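PDB 5EKA: DNA-binding protein HU, which binds and wraps DNA as a histone-like homodimer, stabilising it against denaturation under extreme environmental conditions. Local coordinates for residues A28-D31 / A32-K36; K4-K8 / A9-D13; K88-K91 / D92-K96. One frame throughout, in Å; residues are numbered along the deposited sequence.

Contact 1 of 3, residues A28-D31 / A32-K36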
loop_
_atom_site.group_PDB
_atom_site.type_symbol
_atom_site.label_atom_id
_atom_site.label_comp_id
_atom_site.label_asym_id
_atom_site.label_seq_id
_atom_site.Cartn_x
_atom_site.Cartn_y
_atom_site.Cartn_z
ATOM N N ALA A 28 10.476 -10.240 6.809
ATOM C CA ALA A 28 9.850 -10.071 8.120
ATOM C C ALA A 28 9.274 -8.665 8.226
ATOM O O ALA A 28 8.187 -8.473 8.778
ATOM C CB ALA A 28 10.881 -10.315 9.217
ATOM N N MET A 29 10.005 -7.686 7.716
ATOM C CA MET A 29 9.549 -6.293 7.766
ATOM C C MET A 29 8.291 -6.053 6.937
ATOM O O MET A 29 7.337 -5.424 7.426
ATOM C CB MET A 29 10.687 -5.347 7.372
ATOM C CG MET A 29 11.814 -5.294 8.380
ATOM S SD MET A 29 13.066 -4.168 7.737
ATOM C CE MET A 29 14.323 -4.367 8.981
ATOM N N VAL A 30 8.265 -6.590 5.712
ATOM C CA VAL A 30 7.131 -6.425 4.824
ATOM C C VAL A 30 5.897 -7.094 5.422
ATOM O O VAL A 30 4.824 -6.505 5.435
ATOM C CB VAL A 30 7.367 -6.910 3.365
ATOM C CG1 VAL A 30 6.104 -6.724 2.529
ATOM C CG2 VAL A 30 8.519 -6.156 2.708
ATOM N N ASP A 31 6.054 -8.302 5.957
ATOM C CA ASP A 31 4.874 -8.978 6.507
ATOM C C ASP A 31 4.340 -8.202 7.716
ATOM O O ASP A 31 3.138 -8.024 7.861
ATOM C CB ASP A 31 5.208 -10.420 6.897
ATOM C CG ASP A 31 5.384 -11.319 5.676
ATOM O OD1 ASP A 31 4.957 -10.912 4.572
ATOM O OD2 ASP A 31 5.913 -12.441 5.858
ATOM N N ALA A 32 5.249 -7.716 8.560
ATOM C CA ALA A 32 4.841 -6.912 9.720
ATOM C C ALA A 32 4.190 -5.609 9.283
ATOM O O ALA A 32 3.220 -5.177 9.876
ATOM C CB ALA A 32 6.011 -6.626 10.657
ATOM N N LEU A 33 4.753 -4.960 8.270
ATOM C CA LEU A 33 4.209 -3.698 7.790
ATOM C C LEU A 33 2.780 -3.859 7.319
ATOM O O LEU A 33 1.892 -3.104 7.740
ATOM C CB LEU A 33 5.101 -3.136 6.672
ATOM C CG LEU A 33 4.597 -1.868 5.998
ATOM C CD1 LEU A 33 4.593 -0.674 6.980
ATOM C CD2 LEU A 33 5.334 -1.544 4.689
ATOM N N LEU A 34 2.541 -4.867 6.476
ATOM C CA LEU A 34 1.185 -5.110 6.014
ATOM C C LEU A 34 0.244 -5.493 7.130
ATOM O O LEU A 34 -0.928 -5.090 7.109
ATOM C CB LEU A 34 1.199 -6.105 4.864
ATOM C CG LEU A 34 2.007 -5.611 3.659
ATOM C CD1 LEU A 34 2.027 -6.723 2.627
ATOM C CD2 LEU A 34 1.468 -4.303 3.098
ATOM N N ALA A 35 0.703 -6.268 8.096
ATOM C CA ALA A 35 -0.131 -6.611 9.260
ATOM C C ALA A 35 -0.534 -5.365 10.050
ATOM O O ALA A 35 -1.672 -5.227 10.477
ATOM C CB ALA A 35 0.577 -7.600 10.145
ATOM N N LYS A 36 0.393 -4.416 10.195
ATOM C CA LYS A 36 0.133 -3.214 10.978
ATOM C C LYS A 36 -0.770 -2.254 10.216
ATOM O O LYS A 36 -1.623 -1.568 10.842
ATOM C CB LYS A 36 1.467 -2.535 11.388
ATOM C CG LYS A 36 2.294 -3.328 12.401
ATOM C CD LYS A 36 1.608 -3.458 13.756
ATOM C CE LYS A 36 2.347 -4.368 14.692
ATOM N NZ LYS A 36 1.565 -4.488 15.949
#
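Val30 and Leu34, one turn apart in the middle of helix 23-42, lie side by side and point the same way, with Val30 CG1 4.1 Å from Leu34 CD1. Val30 holds CG1 anti to its own nitrogen (chi1 179°), which carries that methyl beside the carbonyl carbon and on toward the next turn. Leu34 CG also lies 3.4 Å from Val30 O, which accepts the Leu34 amide. This apolar ridge faces helix 8-19, where Val30 meets Lys8 and Val12 and Leu34 meets Lys8.

The backbone bonds are those of a regular alpha-helix. Leu34 N reaches Val30 O over 3.0 Å and nearly straight, at 175°; Leu33 N to Met29 O is 2.8 Å, while Ala32 N binds Ala28 O and Ala35 N binds Asp31 O. Met29 and Leu33 form a second apolar row, turned to the other subunit, where each packs on its own counterpart.

Asp31 brings charge to another side of the helix. Its carboxylate makes a salt bridge to Lys27 through OD2, and OD1 has a long, weak ion pair with Lys8.

The chemistry thus divides by face: one apolar row for the helix pair within the subunit, another for the dimer core, and a carboxylate at the border whose negative charge is probably offset by the two lysines.

Contact 2 of 3, residues K4-K8 / A9-D13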
loop_
_atom_site.group_PDB
_atom_site.type_symbol
_atom_site.label_atom_id
_atom_site.label_comp_id
_atom_site.label_asym_id
_atom_site.label_seq_id
_atom_site.Cartn_x
_atom_site.Cartn_y
_atom_site.Cartn_z
ATOM N N LYS A 4 5.090 -8.034 -16.019
ATOM C CA LYS A 4 3.673 -7.697 -15.957
ATOM C C LYS A 4 3.092 -7.656 -14.539
ATOM O O LYS A 4 2.227 -6.822 -14.234
ATOM C CB LYS A 4 2.829 -8.607 -16.859
ATOM C CG LYS A 4 3.257 -8.503 -18.309
ATOM C CD LYS A 4 2.168 -8.928 -19.264
ATOM C CE LYS A 4 2.528 -8.517 -20.684
ATOM N NZ LYS A 4 2.652 -7.034 -20.844
ATOM N N THR A 5 3.543 -8.568 -13.677
ATOM C CA THR A 5 3.079 -8.614 -12.309
ATOM C C THR A 5 4.301 -8.628 -11.396
ATOM O O THR A 5 5.196 -9.469 -11.555
ATOM C CB THR A 5 2.227 -9.847 -12.005
ATOM O OG1 THR A 5 1.152 -9.952 -12.951
ATOM C CG2 THR A 5 1.696 -9.766 -10.583
ATOM N N VAL A 6 4.333 -7.696 -10.456
ATOM C CA VAL A 6 5.355 -7.668 -9.465
ATOM C C VAL A 6 4.728 -8.125 -8.155
ATOM O O VAL A 6 3.783 -7.524 -7.697
ATOM C CB VAL A 6 5.967 -6.255 -9.353
ATOM C CG1 VAL A 6 6.931 -6.144 -8.163
ATOM C CG2 VAL A 6 6.642 -5.902 -10.686
ATOM N N THR A 7 5.250 -9.190 -7.575
ATOM C CA THR A 7 4.698 -9.744 -6.358
ATOM C C THR A 7 5.340 -9.242 -5.084
ATOM O O THR A 7 6.385 -8.604 -5.120
ATOM C CB THR A 7 4.848 -11.268 -6.373
ATOM O OG1 THR A 7 6.252 -11.608 -6.364
ATOM C CG2 THR A 7 4.204 -11.825 -7.607
ATOM N N LYS A 8 4.741 -9.598 -3.946
ATOM C CA LYS A 8 5.349 -9.306 -2.644
ATOM C C LYS A 8 6.765 -9.902 -2.589
ATOM O O LYS A 8 7.715 -9.210 -2.222
ATOM C CB LYS A 8 4.454 -9.806 -1.496
ATOM C CG LYS A 8 4.968 -9.452 -0.123
ATOM C CD LYS A 8 3.921 -9.673 0.970
ATOM C CE LYS A 8 3.113 -10.939 0.844
ATOM N NZ LYS A 8 2.571 -11.416 2.156
ATOM N N ALA A 9 6.904 -11.146 -3.045
ATOM C CA ALA A 9 8.194 -11.805 -3.113
ATOM C C ALA A 9 9.195 -11.038 -4.007
ATOM O O ALA A 9 10.391 -10.900 -3.641
ATOM C CB ALA A 9 8.009 -13.243 -3.604
ATOM N N ASP A 10 8.753 -10.544 -5.172
ATOM C CA ASP A 10 9.635 -9.733 -6.017
ATOM C C ASP A 10 10.091 -8.473 -5.292
ATOM O O ASP A 10 11.233 -8.100 -5.397
ATOM C CB ASP A 10 8.962 -9.282 -7.295
ATOM C CG ASP A 10 8.670 -10.426 -8.247
ATOM O OD1 ASP A 10 9.461 -11.405 -8.273
ATOM O OD2 ASP A 10 7.637 -10.339 -8.980
ATOM N N LEU A 11 9.163 -7.830 -4.593
ATOM C CA LEU A 11 9.488 -6.609 -3.853
ATOM C C LEU A 11 10.489 -6.831 -2.734
ATOM O O LEU A 11 11.365 -6.006 -2.543
ATOM C CB LEU A 11 8.218 -5.946 -3.335
ATOM C CG LEU A 11 7.375 -5.274 -4.423
ATOM C CD1 LEU A 11 6.009 -4.920 -3.869
ATOM C CD2 LEU A 11 8.035 -4.033 -5.030
ATOM N N VAL A 12 10.370 -7.941 -2.019
ATOM C CA VAL A 12 11.372 -8.303 -0.989
ATOM C C VAL A 12 12.745 -8.364 -1.636
ATOM O O VAL A 12 13.715 -7.834 -1.131
ATOM C CB VAL A 12 11.007 -9.647 -0.287
ATOM C CG1 VAL A 12 12.182 -10.243 0.482
ATOM C CG2 VAL A 12 9.774 -9.482 0.600
ATOM N N ASP A 13 12.848 -9.055 -2.761
ATOM C CA ASP A 13 14.127 -9.158 -3.455
ATOM C C ASP A 13 14.661 -7.808 -3.917
ATOM O O ASP A 13 15.852 -7.538 -3.773
ATOM C CB ASP A 13 13.978 -10.103 -4.626
ATOM C CG ASP A 13 13.862 -11.562 -4.179
ATOM O OD1 ASP A 13 14.323 -11.891 -3.069
ATOM O OD2 ASP A 13 13.328 -12.402 -4.952
#
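Thr7 and Asp10 form a capping box at the start of helix 8-19, where strand 5-7 gives way to the helix. Thr7 is the N-cap: its OG1 accepts from Asp10 N over 3.0 Å at 161°. That oxygen sits between the backbone N and the carbonyl carbon (chi1 64°), a rotation that turns it to the amide of Asp10. The return bond runs from Thr7 N to Asp10 OD2, 3.0 Å and almost straight at 173°, though the exact place of OD2 is less certain. Asp10 OD2 also has a salt bridge to Lys3, whose ammonium group further binds Thr5 O, tying the N-terminal residues to the cap.

Past the box, ordinary helical bonds take over. Leu11 N donates to Thr7 O over 2.9 Å, nearly along the C=O axis, and Val12 N donates to Lys8 O. One residue, Thr7, therefore uses its amide, hydroxyl and carbonyl oxygen on the same helical turn. A carboxylate beside this helix start is likely to be favoured by the helix dipole as well as by the lysine.

Lys8 runs toward helix 23-42, and its ammonium group makes a weak hydrogen bond to Thr50 O of the second subunit. Thr5, Val6 and Thr7 pair in parallel with a strand of that subunit, extending its sheet. Beneath the cap, Val6 and Leu11 cross at about a right angle, Val6 CG1 lying 3.9 Å from Leu11 CG.

Contact 3 of 3, residues K88-K91 / D92-K96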
loop_
_atom_site.group_PDB
_atom_site.type_symbol
_atom_site.label_atom_id
_atom_site.label_comp_id
_atom_site.label_asym_id
_atom_site.label_seq_id
_atom_site.Cartn_x
_atom_site.Cartn_y
_atom_site.Cartn_z
ATOM N N LYS A 88 -0.297 12.930 -4.717
ATOM C CA LYS A 88 0.052 13.624 -5.937
ATOM C C LYS A 88 1.307 13.114 -6.623
ATOM O O LYS A 88 1.354 12.988 -7.862
ATOM C CB LYS A 88 0.234 15.104 -5.659
ATOM C CG LYS A 88 0.563 15.880 -6.921
ATOM C CD LYS A 88 0.504 17.351 -6.657
ATOM C CE LYS A 88 0.484 18.179 -7.936
ATOM N NZ LYS A 88 1.768 18.106 -8.686
ATOM N N ALA A 89 2.344 12.859 -5.840
ATOM C CA ALA A 89 3.595 12.355 -6.419
ATOM C C ALA A 89 3.393 11.059 -7.203
ATOM O O ALA A 89 3.928 10.888 -8.303
ATOM C CB ALA A 89 4.639 12.168 -5.341
ATOM N N LEU A 90 2.612 10.159 -6.627
ATOM C CA LEU A 90 2.336 8.872 -7.258
ATOM C C LEU A 90 1.467 9.083 -8.500
ATOM O O LEU A 90 1.742 8.520 -9.560
ATOM C CB LEU A 90 1.683 7.936 -6.258
ATOM C CG LEU A 90 1.382 6.552 -6.839
ATOM C CD1 LEU A 90 2.623 5.841 -7.332
ATOM C CD2 LEU A 90 0.586 5.699 -5.866
ATOM N N LYS A 91 0.455 9.957 -8.403
ATOM C CA LYS A 91 -0.411 10.234 -9.548
ATOM C C LYS A 91 0.430 10.788 -10.696
ATOM O O LYS A 91 0.252 10.420 -11.841
ATOM C CB LYS A 91 -1.526 11.196 -9.157
ATOM C CG LYS A 91 -2.621 10.527 -8.327
ATOM C CD LYS A 91 -3.774 11.449 -8.139
ATOM C CE LYS A 91 -3.512 12.509 -7.101
ATOM N NZ LYS A 91 -4.719 13.364 -6.901
ATOM N N ASP A 92 1.367 11.669 -10.368
ATOM C CA ASP A 92 2.196 12.302 -11.384
ATOM C C ASP A 92 3.141 11.302 -12.065
ATOM O O ASP A 92 3.345 11.348 -13.287
ATOM C CB ASP A 92 2.967 13.479 -10.743
ATOM C CG ASP A 92 2.056 14.707 -10.479
ATOM O OD1 ASP A 92 0.928 14.835 -11.087
ATOM O OD2 ASP A 92 2.487 15.606 -9.715
ATOM N N LYS A 93 3.702 10.391 -11.275
ATOM C CA LYS A 93 4.643 9.384 -11.808
ATOM C C LYS A 93 3.973 8.360 -12.731
ATOM O O LYS A 93 4.646 7.750 -13.576
ATOM C CB LYS A 93 5.374 8.636 -10.681
ATOM C CG LYS A 93 6.551 9.429 -10.146
ATOM C CD LYS A 93 7.696 8.535 -9.720
ATOM C CE LYS A 93 8.490 7.947 -10.882
ATOM N NZ LYS A 93 9.011 6.587 -10.526
ATOM N N VAL A 94 2.661 8.178 -12.591
ATOM C CA VAL A 94 1.950 7.153 -13.382
ATOM C C VAL A 94 1.352 7.704 -14.678
ATOM O O VAL A 94 0.984 6.948 -15.565
ATOM C CB VAL A 94 0.881 6.476 -12.514
ATOM C CG1 VAL A 94 -0.126 5.653 -13.307
ATOM C CG2 VAL A 94 1.598 5.602 -11.499
ATOM N N LYS A 95 1.304 9.021 -14.812
ATOM C CA LYS A 95 0.926 9.613 -16.084
ATOM C C LYS A 95 1.901 9.235 -17.194
ATOM O O LYS A 95 3.092 9.065 -16.971
ATOM C CB LYS A 95 0.844 11.131 -15.960
ATOM C CG LYS A 95 -0.261 11.563 -15.026
ATOM C CD LYS A 95 -0.314 13.060 -14.876
ATOM C CE LYS A 95 -1.348 13.468 -13.839
ATOM N NZ LYS A 95 -1.873 14.830 -14.148
ATOM N N LYS A 96 1.394 9.095 -18.405
ATOM C CA LYS A 96 2.290 8.856 -19.525
ATOM C C LYS A 96 3.023 10.151 -19.868
ATOM O O LYS A 96 2.472 11.244 -19.697
ATOM C CB LYS A 96 1.542 8.278 -20.732
ATOM C CG LYS A 96 1.802 6.786 -20.939
ATOM C CD LYS A 96 3.214 6.542 -21.475
ATOM C CE LYS A 96 3.507 5.065 -21.687
ATOM N NZ LYS A 96 4.524 4.851 -22.762
ATOM O OXT LYS A 96 4.189 10.132 -20.287
#
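Lys88 and Asp92 form an i to i+4 salt bridge along the short C-terminal helix 88-94. Lys88 NZ lies 2.8 Å from Asp92 OD2, which accepts with its syn lone pair, on the side of the other carboxylate oxygen. The lysine is extended until its last torsion (chi4 -68°), where the bend swings NZ back to the carboxylate; its CG also lies 3.4 Å from Asp92 OD2, so the aliphatic stem flanks the same oxygen that the ammonium group holds. With an alanine in place of Asp92 the carboxylate is gone, and Lys88 NZ would probably be left without its charged mate and freer to swing away.

Backbone bonding is sound at first and then frays. Asp92 N to Lys88 O (2.8 Å) and Lys93 N to Ala89 O are regular helical bonds. Val94 N, by contrast, divides itself between Leu90 O and Lys91 O, both bonds weak, and the bond from Lys95 N to Lys91 O is weak too, as befits a helix running out just before the chain end.

The apolar side of the helix turns to the second subunit, where Val94 packs on Val57 and Leu90 lies against Glu38; Gln80 of that subunit also binds Val94 O. Within the helix itself, Leu90 CD1 lies 4.3 Å from Val94 CG2.

Overall arrangement
All three contacts are local and touch the second subunit; contacts 1 and 3 lie within one helix each, contact 2 at a strand-to-helix junction. Contacts 1 and 2 belong to the same helical pair: helices 8-19 and 23-42 follow each other and meet through Lys8 and Val12 against Val30, Leu34 and Asp31. Contact 1 lies in mid-helix, its buried residues on the faces turned to helix 8-19 and to the second subunit, over regular backbone bonds; contact 2 is a polar cap over a small apolar patch. Contact 3, about 26 Å from contact 1 between centres and across the chain's centre, is the most exposed, relying on a surface ion pair and weakening helical bonds.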